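Local coordinates for protein putative adhesin (Bacteroides fragilis NCTC 9343, PDB 3PET) that has no established function but, as a putative lipoprotein adhesin built on a right-handed beta-helix, probably takes part in cell adhesion, at residues 12-17 and 51-56; 44-49 and 79-84; 129-134 and 148-153; 167-172 and 184-189. One frame throughout, in Å; residues are numbered along the deposited sequence.

Contact 1 (12-17 and 51-56)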
# COMPACT_ATOMS: atom_id res chain seq x y z
N ILE A 12 -5.32 9.36 -31.32
CA ILE A 12 -6.74 9.52 -31.59
C ILE A 12 -7.54 9.72 -30.32
O ILE A 12 -7.09 9.41 -29.21
CB ILE A 12 -7.30 8.26 -32.35
CG1 ILE A 12 -7.28 6.99 -31.47
CG2 ILE A 12 -6.62 8.03 -33.72
CD1 ILE A 12 -8.46 6.09 -31.58
N THR A 13 -8.77 10.21 -30.51
CA THR A 13 -9.80 10.23 -29.51
C THR A 13 -10.91 9.35 -30.03
O THR A 13 -11.45 9.58 -31.13
CB THR A 13 -10.31 11.63 -29.14
OG1 THR A 13 -9.26 12.40 -28.58
CG2 THR A 13 -11.45 11.58 -28.14
N ARG A 14 -11.23 8.32 -29.26
CA ARG A 14 -12.34 7.45 -29.62
C ARG A 14 -13.52 7.84 -28.73
O ARG A 14 -13.37 7.94 -27.50
CB ARG A 14 -11.97 5.97 -29.50
CG ARG A 14 -13.06 5.02 -29.96
CD ARG A 14 -12.46 3.66 -30.23
NE ARG A 14 -13.48 2.63 -30.42
CZ ARG A 14 -13.22 1.35 -30.67
NH1 ARG A 14 -11.96 0.94 -30.78
NH2 ARG A 14 -14.21 0.48 -30.81
N ASP A 15 -14.65 8.12 -29.35
CA ASP A 15 -15.86 8.50 -28.63
C ASP A 15 -16.80 7.30 -28.60
O ASP A 15 -17.09 6.72 -29.65
CB ASP A 15 -16.52 9.72 -29.29
CG ASP A 15 -17.70 10.29 -28.53
OD1 ASP A 15 -17.82 10.01 -27.33
OD2 ASP A 15 -18.49 11.04 -29.13
N TYR A 16 -17.24 6.92 -27.39
CA TYR A 16 -18.17 5.82 -27.17
C TYR A 16 -19.49 6.40 -26.68
O TYR A 16 -19.56 6.99 -25.58
CB TYR A 16 -17.62 4.78 -26.16
CG TYR A 16 -16.19 4.32 -26.41
CD1 TYR A 16 -15.11 5.14 -26.10
CD2 TYR A 16 -15.92 3.04 -26.88
CE1 TYR A 16 -13.80 4.72 -26.31
CE2 TYR A 16 -14.61 2.60 -27.09
CZ TYR A 16 -13.55 3.44 -26.77
OH TYR A 16 -12.23 3.05 -26.96
N LYS A 17 -20.52 6.27 -27.50
CA LYS A 17 -21.85 6.76 -27.14
C LYS A 17 -22.50 5.70 -26.27
O LYS A 17 -23.22 4.83 -26.76
CB LYS A 17 -22.68 7.09 -28.40
N ASN A 51 -3.72 2.00 -31.50
CA ASN A 51 -3.63 0.56 -31.24
C ASN A 51 -3.65 0.24 -29.72
O ASN A 51 -3.82 -0.93 -29.34
CB ASN A 51 -2.37 -0.04 -31.90
CG ASN A 51 -1.07 0.57 -31.45
OD1 ASN A 51 -1.02 1.68 -30.89
ND2 ASN A 51 0.02 -0.13 -31.71
N ILE A 52 -3.47 1.26 -28.87
CA ILE A 52 -3.53 1.10 -27.41
C ILE A 52 -4.98 1.37 -26.96
O ILE A 52 -5.54 0.60 -26.17
CB ILE A 52 -2.47 1.98 -26.68
CG1 ILE A 52 -1.04 1.81 -27.28
CG2 ILE A 52 -2.51 1.78 -25.17
CD1 ILE A 52 -0.48 0.33 -27.40
N VAL A 53 -5.61 2.40 -27.55
CA VAL A 53 -7.03 2.73 -27.30
C VAL A 53 -7.89 1.51 -27.64
O VAL A 53 -8.81 1.18 -26.89
CB VAL A 53 -7.46 3.99 -28.11
CG1 VAL A 53 -8.97 4.18 -28.10
CG2 VAL A 53 -6.74 5.24 -27.60
N ALA A 54 -7.54 0.81 -28.74
CA ALA A 54 -8.25 -0.37 -29.24
C ALA A 54 -8.24 -1.54 -28.25
O ALA A 54 -9.09 -2.42 -28.37
CB ALA A 54 -7.65 -0.82 -30.57
N LEU A 55 -7.32 -1.54 -27.25
CA LEU A 55 -7.21 -2.60 -26.24
C LEU A 55 -8.27 -2.47 -25.12
O LEU A 55 -8.44 -3.39 -24.33
CB LEU A 55 -5.82 -2.62 -25.60
CG LEU A 55 -4.61 -2.86 -26.51
CD1 LEU A 55 -3.34 -2.83 -25.69
CD2 LEU A 55 -4.69 -4.19 -27.25
N ILE A 56 -8.97 -1.34 -25.05
CA ILE A 56 -9.94 -1.11 -23.98
C ILE A 56 -11.34 -1.59 -24.38
O ILE A 56 -11.89 -1.14 -25.38
CB ILE A 56 -9.95 0.37 -23.52
CG1 ILE A 56 -8.51 0.79 -23.04
CG2 ILE A 56 -11.04 0.59 -22.41
CD1 ILE A 56 -8.33 2.20 -22.63

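Contact 2 (44-49 and 79-84)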
# COMPACT_ATOMS: atom_id res chain seq x y z
N LEU A 44 -18.17 9.13 -23.07
CA LEU A 44 -16.92 8.46 -22.79
C LEU A 44 -15.99 8.69 -23.95
O LEU A 44 -16.34 8.37 -25.10
CB LEU A 44 -17.10 6.94 -22.54
CG LEU A 44 -15.79 6.14 -22.40
CD1 LEU A 44 -15.02 6.50 -21.12
CD2 LEU A 44 -16.05 4.67 -22.49
N GLN A 45 -14.82 9.27 -23.65
CA GLN A 45 -13.77 9.48 -24.65
C GLN A 45 -12.49 8.90 -24.16
O GLN A 45 -12.14 9.07 -22.98
CB GLN A 45 -13.57 10.95 -25.02
CG GLN A 45 -14.84 11.63 -25.48
CD GLN A 45 -14.62 12.99 -26.06
OE1 GLN A 45 -13.69 13.72 -25.71
NE2 GLN A 45 -15.52 13.36 -26.95
N ILE A 46 -11.78 8.22 -25.05
CA ILE A 46 -10.48 7.65 -24.73
C ILE A 46 -9.48 8.19 -25.74
O ILE A 46 -9.66 8.06 -26.95
CB ILE A 46 -10.47 6.10 -24.61
CG1 ILE A 46 -11.50 5.64 -23.52
CG2 ILE A 46 -9.04 5.61 -24.24
CD1 ILE A 46 -11.81 4.15 -23.41
N TYR A 47 -8.44 8.85 -25.22
CA TYR A 47 -7.36 9.45 -26.00
C TYR A 47 -6.08 8.66 -25.85
O TYR A 47 -5.72 8.26 -24.74
CB TYR A 47 -7.14 10.90 -25.54
CG TYR A 47 -5.97 11.58 -26.23
CD1 TYR A 47 -6.12 12.20 -27.47
CD2 TYR A 47 -4.70 11.57 -25.66
CE1 TYR A 47 -5.04 12.79 -28.13
CE2 TYR A 47 -3.61 12.17 -26.31
CZ TYR A 47 -3.79 12.79 -27.54
OH TYR A 47 -2.75 13.40 -28.22
N GLY A 48 -5.35 8.49 -26.94
CA GLY A 48 -4.06 7.83 -26.89
C GLY A 48 -3.71 7.26 -28.24
O GLY A 48 -4.45 7.49 -29.21
N PRO A 49 -2.60 6.49 -28.32
CA PRO A 49 -2.25 5.84 -29.60
C PRO A 49 -3.39 4.91 -30.00
O PRO A 49 -3.94 4.22 -29.13
CB PRO A 49 -0.96 5.07 -29.26
CG PRO A 49 -0.46 5.67 -28.01
CD PRO A 49 -1.65 6.13 -27.25
N LYS A 79 1.94 5.30 -22.44
CA LYS A 79 2.11 6.76 -22.43
C LYS A 79 1.06 7.46 -23.31
O LYS A 79 0.78 6.99 -24.42
CB LYS A 79 3.52 7.16 -22.92
CG LYS A 79 4.63 6.85 -21.93
CD LYS A 79 5.91 7.64 -22.21
CE LYS A 79 6.96 6.81 -22.91
NZ LYS A 79 6.77 6.79 -24.38
N LYS A 80 0.51 8.59 -22.82
CA LYS A 80 -0.48 9.46 -23.49
C LYS A 80 -1.94 9.02 -23.28
O LYS A 80 -2.84 9.79 -23.63
CB LYS A 80 -0.19 9.62 -25.01
CG LYS A 80 1.08 10.42 -25.31
CD LYS A 80 1.61 10.15 -26.71
CE LYS A 80 3.00 10.72 -26.93
NZ LYS A 80 2.99 12.19 -27.17
N MSE A 81 -2.18 7.84 -22.65
CA MSE A 81 -3.54 7.31 -22.40
C MSE A 81 -4.34 8.23 -21.46
O MSE A 81 -3.90 8.48 -20.33
CB MSE A 81 -3.50 5.89 -21.82
CG MSE A 81 -3.04 4.83 -22.82
SE MSE A 81 -4.13 4.76 -24.47
CE MSE A 81 -5.78 4.29 -23.68
N LYS A 82 -5.49 8.75 -21.92
CA LYS A 82 -6.35 9.60 -21.09
C LYS A 82 -7.79 9.18 -21.29
O LYS A 82 -8.27 9.13 -22.44
CB LYS A 82 -6.15 11.10 -21.38
CG LYS A 82 -6.79 11.98 -20.32
CD LYS A 82 -7.16 13.37 -20.80
CE LYS A 82 -5.99 14.32 -20.80
NZ LYS A 82 -6.39 15.70 -21.16
N ILE A 83 -8.47 8.86 -20.19
CA ILE A 83 -9.87 8.44 -20.22
C ILE A 83 -10.71 9.59 -19.65
O ILE A 83 -10.52 9.97 -18.50
CB ILE A 83 -10.07 7.09 -19.45
CG1 ILE A 83 -9.22 5.96 -20.10
CG2 ILE A 83 -11.56 6.71 -19.38
CD1 ILE A 83 -8.89 4.74 -19.16
N THR A 84 -11.63 10.14 -20.45
CA THR A 84 -12.48 11.25 -20.06
C THR A 84 -13.90 10.73 -19.97
O THR A 84 -14.45 10.20 -20.95
CB THR A 84 -12.27 12.41 -21.05
OG1 THR A 84 -10.94 12.88 -20.86
CG2 THR A 84 -13.24 13.57 -20.81
O HOH W 1 -9.72 11.47 -23.16

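Contact 3 (129-134 and 148-153)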
# COMPACT_ATOMS: atom_id res chain seq x y z
N CYS A 129 -21.92 15.99 -0.80
CA CYS A 129 -22.67 14.75 -0.70
C CYS A 129 -23.32 14.62 0.66
O CYS A 129 -23.00 15.39 1.56
CB CYS A 129 -21.77 13.55 -1.01
SG CYS A 129 -20.51 13.22 0.27
N GLN A 130 -24.22 13.62 0.81
CA GLN A 130 -24.83 13.33 2.10
C GLN A 130 -23.98 12.29 2.79
O GLN A 130 -23.51 12.52 3.90
CB GLN A 130 -26.29 12.86 1.95
CG GLN A 130 -27.22 13.89 1.27
CD GLN A 130 -27.14 15.28 1.89
OE1 GLN A 130 -27.42 15.46 3.08
NE2 GLN A 130 -26.73 16.27 1.10
N LYS A 131 -23.76 11.15 2.12
CA LYS A 131 -22.96 10.06 2.66
C LYS A 131 -21.79 9.75 1.75
O LYS A 131 -21.96 9.61 0.54
CB LYS A 131 -23.82 8.81 2.89
CG LYS A 131 -24.96 9.00 3.89
CD LYS A 131 -25.84 7.77 3.98
CE LYS A 131 -27.02 7.99 4.90
NZ LYS A 131 -27.93 6.82 4.94
N LEU A 132 -20.60 9.65 2.35
CA LEU A 132 -19.37 9.30 1.64
C LEU A 132 -18.81 8.06 2.28
O LEU A 132 -18.67 7.99 3.51
CB LEU A 132 -18.34 10.44 1.66
CG LEU A 132 -16.92 10.07 1.15
CD1 LEU A 132 -16.90 9.79 -0.36
CD2 LEU A 132 -15.94 11.13 1.53
N ASN A 133 -18.48 7.08 1.45
CA ASN A 133 -17.86 5.84 1.88
C ASN A 133 -16.60 5.62 1.07
O ASN A 133 -16.68 5.55 -0.15
CB ASN A 133 -18.82 4.64 1.74
CG ASN A 133 -18.23 3.38 2.33
OD1 ASN A 133 -17.93 3.31 3.50
ND2 ASN A 133 -18.00 2.36 1.51
N VAL A 134 -15.43 5.56 1.75
CA VAL A 134 -14.14 5.35 1.09
C VAL A 134 -13.53 4.07 1.65
O VAL A 134 -13.33 3.95 2.86
CB VAL A 134 -13.17 6.56 1.24
CG1 VAL A 134 -11.80 6.27 0.62
CG2 VAL A 134 -13.76 7.82 0.63
N ALA A 148 -19.57 16.68 3.47
CA ALA A 148 -20.35 15.45 3.61
C ALA A 148 -21.11 15.50 4.93
O ALA A 148 -20.64 16.13 5.88
CB ALA A 148 -19.44 14.23 3.57
N GLN A 149 -22.29 14.89 4.99
CA GLN A 149 -22.98 14.83 6.27
C GLN A 149 -22.30 13.74 7.09
O GLN A 149 -21.99 13.93 8.25
CB GLN A 149 -24.50 14.59 6.10
CG GLN A 149 -25.27 15.83 5.64
CD GLN A 149 -25.32 16.95 6.68
OE1 GLN A 149 -25.22 16.73 7.90
NE2 GLN A 149 -25.47 18.18 6.22
N ILE A 150 -22.01 12.61 6.43
CA ILE A 150 -21.32 11.45 7.00
C ILE A 150 -20.17 11.07 6.08
O ILE A 150 -20.38 10.98 4.86
CB ILE A 150 -22.29 10.23 7.22
CG1 ILE A 150 -23.50 10.62 8.10
CG2 ILE A 150 -21.51 9.02 7.87
CD1 ILE A 150 -24.76 9.76 7.90
N ALA A 151 -18.98 10.79 6.65
CA ALA A 151 -17.82 10.31 5.89
C ALA A 151 -17.21 9.10 6.59
O ALA A 151 -16.72 9.21 7.72
CB ALA A 151 -16.78 11.41 5.71
N ALA A 152 -17.30 7.95 5.93
CA ALA A 152 -16.71 6.70 6.40
C ALA A 152 -15.42 6.53 5.62
O ALA A 152 -15.45 6.48 4.38
CB ALA A 152 -17.68 5.53 6.18
N LEU A 153 -14.28 6.58 6.32
CA LEU A 153 -12.94 6.54 5.72
C LEU A 153 -12.20 5.33 6.24
O LEU A 153 -11.83 5.31 7.42
CB LEU A 153 -12.17 7.85 6.04
CG LEU A 153 -12.91 9.17 5.72
CD1 LEU A 153 -12.10 10.39 6.21
CD2 LEU A 153 -13.21 9.31 4.22

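Contact 4 (167-172 and 184-189)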
# COMPACT_ATOMS: atom_id res chain seq x y z
N ARG A 167 -15.04 18.69 4.93
CA ARG A 167 -15.79 19.03 6.15
C ARG A 167 -16.99 18.10 6.30
O ARG A 167 -17.92 18.16 5.50
CB ARG A 167 -16.24 20.52 6.13
CG ARG A 167 -15.10 21.53 6.20
CD ARG A 167 -15.27 22.65 5.17
NE ARG A 167 -14.45 22.42 3.98
CZ ARG A 167 -14.80 22.74 2.73
NH1 ARG A 167 -15.98 23.30 2.49
NH2 ARG A 167 -13.99 22.50 1.72
N ALA A 168 -16.97 17.21 7.31
CA ALA A 168 -18.06 16.27 7.56
C ALA A 168 -18.65 16.48 8.95
O ALA A 168 -17.92 16.87 9.86
CB ALA A 168 -17.56 14.84 7.42
N ASN A 169 -19.95 16.20 9.13
CA ASN A 169 -20.53 16.31 10.47
C ASN A 169 -20.15 15.10 11.30
O ASN A 169 -19.72 15.26 12.43
CB ASN A 169 -22.05 16.51 10.42
CG ASN A 169 -22.41 17.93 10.10
OD1 ASN A 169 -21.77 18.89 10.55
ND2 ASN A 169 -23.44 18.11 9.31
N ALA A 170 -20.27 13.90 10.73
CA ALA A 170 -19.93 12.64 11.39
C ALA A 170 -18.86 11.92 10.60
O ALA A 170 -18.96 11.79 9.37
CB ALA A 170 -21.16 11.77 11.54
N VAL A 171 -17.81 11.48 11.28
CA VAL A 171 -16.72 10.76 10.62
C VAL A 171 -16.57 9.40 11.28
O VAL A 171 -16.59 9.30 12.51
CB VAL A 171 -15.37 11.57 10.64
CG1 VAL A 171 -14.18 10.72 10.20
CG2 VAL A 171 -15.47 12.82 9.78
N GLU A 172 -16.38 8.36 10.45
CA GLU A 172 -16.03 7.00 10.90
C GLU A 172 -14.72 6.67 10.21
O GLU A 172 -14.70 6.51 8.99
CB GLU A 172 -17.13 5.98 10.59
CG GLU A 172 -18.40 6.23 11.39
CD GLU A 172 -19.72 6.01 10.67
OE1 GLU A 172 -19.74 5.28 9.65
OE2 GLU A 172 -20.74 6.56 11.14
N ASN A 184 -11.84 15.64 9.03
CA ASN A 184 -12.44 16.83 9.59
C ASN A 184 -13.86 16.51 10.05
O ASN A 184 -14.75 16.28 9.24
CB ASN A 184 -12.41 17.92 8.51
CG ASN A 184 -12.76 19.31 8.93
OD1 ASN A 184 -13.48 19.55 9.89
ND2 ASN A 184 -12.28 20.27 8.16
N ALA A 185 -14.06 16.47 11.37
CA ALA A 185 -15.32 16.09 12.00
C ALA A 185 -15.85 17.23 12.85
O ALA A 185 -15.19 17.63 13.82
CB ALA A 185 -15.09 14.86 12.87
N THR A 186 -17.01 17.78 12.48
CA THR A 186 -17.54 18.90 13.25
C THR A 186 -18.39 18.44 14.43
O THR A 186 -18.41 19.13 15.44
CB THR A 186 -18.31 19.90 12.37
OG1 THR A 186 -19.58 19.35 12.04
CG2 THR A 186 -17.55 20.31 11.11
N GLU A 187 -19.13 17.32 14.31
CA GLU A 187 -20.02 16.89 15.39
C GLU A 187 -19.59 15.58 16.10
O GLU A 187 -19.72 15.48 17.32
CB GLU A 187 -21.46 16.71 14.87
CG GLU A 187 -22.12 18.02 14.44
CD GLU A 187 -23.51 17.93 13.84
OE1 GLU A 187 -23.96 16.80 13.51
OE2 GLU A 187 -24.15 18.99 13.68
N SER A 188 -19.15 14.56 15.33
CA SER A 188 -18.74 13.30 15.95
C SER A 188 -17.64 12.61 15.17
O SER A 188 -17.54 12.77 13.94
CB SER A 188 -19.93 12.35 16.10
OG SER A 188 -20.40 11.89 14.85
N ILE A 189 -16.80 11.84 15.89
CA ILE A 189 -15.74 11.08 15.25
C ILE A 189 -15.57 9.74 15.96
O ILE A 189 -15.41 9.67 17.18
CB ILE A 189 -14.36 11.80 15.07
CG1 ILE A 189 -13.38 10.88 14.27
CG2 ILE A 189 -13.75 12.26 16.43
CD1 ILE A 189 -12.30 11.51 13.58
O HOH W 2 -18.90 9.47 14.13

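Contact 1 (12-17 and 51-56)
Val53 projects from the short helix onto three side chains of strand 11-16, those of Ile12, Arg14 and Tyr16, and can be followed outward atom by atom. Its CB lies 4.2 Å from Ile12 CD1. From there CG1, held anti to the backbone N (chi1 168°), runs into the middle of the group: CG1 is 4.0 Å from Ile12 CD1, 3.8 Å from Arg14 CB and 3.6 Å from Tyr16 OH. One methyl thus takes contacts from three residues in alternate positions of a strand, the spacing that puts their CB atoms on one face. A beta-branched valine fits here because it is compact and carries its methyls close to the helix backbone. Tyr16 reaches the same methyl with its hydroxyl oxygen, at the tip of the side chain, and also packs on Leu44 and Ile46 of the neighbouring strand 43-47; the hydroxyl suits a partly exposed border. Arg14 contributes mainly its aliphatic stem, with CD 4.1 Å from Val53 CG1. In the conformer described, its guanidinium leads past Ala54, NH1 lying 4.2 Å from Ala54 CA, though a second conformer makes the position of this end less certain. From Val53 to Ile56 the chain makes a type I turn, closed by Ile56 N bonding to Val53 O at 3.1 Å. Ile52 and Ile56 lean instead on Met81, so the helical turn and what follows it bridge strand 11-16 and the interior. A short helix and its turn laid against the N-terminal strands in this way are consistent with the cap of a right-handed beta-helix.

Contact 2 (44-49 and 79-84)
Lys82 O is gripped twice, by Tyr47 N at 2.8 Å and by a water that donates to it at the same distance. The backbone bond is almost straight, 178° at the hydrogen, and the water also bonds to Thr84 OG1, although its link to Gln45 O is weak. Threonine suits this position: its hydroxyl holds the water above the strands, on the face it shares with Gln45, Tyr47 and Lys82. Tyr47 and Lys82 form one antiparallel hydrogen-bonded pair and Gln45 and Thr84 another, with Ile46 and Ile83 as the non-hydrogen-bonded pair between them. On the buried face these isoleucines lie side by side and point the same way, CG1 of Ile46 4.1 Å from CG1 of Ile83. Leu44 CD1 continues the apolar row onto Ile83 CG2, 3.9 Å away. Met81, present as selenomethionine, curls back through chi2 -57° and chi3 -62°, and its CE ends 3.6 Å from Ile46 CG2. Its SE lies 3.9 Å from Gly48 CA, where a CB would clash with the selenium and, at these backbone angles, also press on the carbonyl O of Tyr47. Pro49, rigid and set just before the helix, packs its CD against SE at 4.0 Å. On the other face the ring of Tyr47 turns its edge to the carbonyl of Lys80, with CD2 3.3 Å from Lys80 O. Strand 43-47, antiparallel to both 11-16 and 82-87, belongs to the antiparallel N-terminal part of the fold, and strand 82-87 joins it to the parallel strands of the right-handed beta-helix.

Contact 3 (129-134 and 148-153)
Matching torsions fold Gln130 and Gln149 alike and lay them side by side: in both, CG is anti to the carbonyl carbon and the chain bends at chi2, -51° in Gln130 and -67° in Gln149. Their amide planes are only 25° apart, and Gln130 OE1 rests 3.4 Å from Gln149 CG. The amide of Gln149 is held through OE1 by Asn169 ND2 of the following turn. Glutamine suits this exposed corner, where a flexible stem can bend alongside its neighbour and leave the amide to a further partner. Beneath them Gln130 O takes Ile150 N at 2.9 Å and, weakly, Gln149 N. The strands then run parallel in exact register, with Leu132 and Val134 as donors to carbonyls of 148-153 and Leu132 O as acceptor from Ala152 N. On the outer face Lys131 and Ile150 lie side by side, CG of the lysine 4.1 Å from Ile150 CD1 and its amine leading off, and Asn133 OD1 meets Ala152 CB at 3.5 Å while its ND2 bonds to Asp113. The face of Leu132, Val134, Ala151 and Leu153 is apolar, with Val134 CG2 3.9 Å from Leu153 CD2; at the corner before it Cys129 SG sits 3.6 Å from Ala148 CB. Strand 131-136 is flanked by parallel strand 111-116, and strand 147-155 by 171-175; from across the interior, Leu144 meets Leu132, Val134 and Leu153, and Leu166 packs against Leu132 and Ala151.

Contact 4 (167-172 and 184-189)
A beta bulge at a corner of the solenoid shifts the register by one residue, so that Asn169 faces both Thr186 and Glu187. At this bulge Asn169 O accepts two backbone donors: Glu187 N at 2.9 Å, in the carbonyl plane and on a lone pair, and Ser188 N at 3.0 Å, also in that plane. Above them the side chains of Asn169 and Glu187 run the same way with amide and carboxylate stacked, their planes 16° apart, and Asn169 CB lies 3.6 Å from Glu187 OE1. Planar amide and carboxylate groups suit this outer corner because they can stack while keeping their polar atoms toward the solvent side. Asn169 OD1 approaches Thr186 OG1 to 2.7 Å, and the ND2 bond to Gln149 OE1 fixes the rotation of the amide. Before the corner Ala168 and Ala185 pair in parallel; after it Ala170 pairs with Ser188 and Val171 with Ile189. Val171 packs on the inner side of the bend. With CG2 anti to the carbonyl carbon, that methyl comes 3.7 Å from Ala185 CB, whereas CG1 meets Ile189 CD1 at 3.9 Å. Ala185, whose side chain ends at CB, lets Val171 CG2 approach closely. A water donates to Val171 O at 2.8 Å and also bonds to Ser188 OG, in the one conformer given for that serine. Corners stacked turn on turn, polar outside and aliphatic inside, characterise the right-handed beta-helix.

Overall arrangement
The four contacts form two pairs toward different ends of the solenoid. Contacts 1 and 2, with centres 7 Å apart, share strand pairing: Arg14 N is 2.8 Å from Ile46 O, and strand 43-47 leads directly into the helix of contact 1. Val53 and Met81, one from each contact, also touch. Contacts 3 and 4 have centres 9 Å apart and are consecutive turns of the parallel region, joined where Leu153 N lies 2.7 Å from Glu172 O. Between the pairs, the centres of contacts 2 and 3 are about 30 Å apart. Tetraethylene glycol, probably from the crystallisation liquor, lies near Arg14, Lys82, Gln149 and Asn169; no functional site is thereby established.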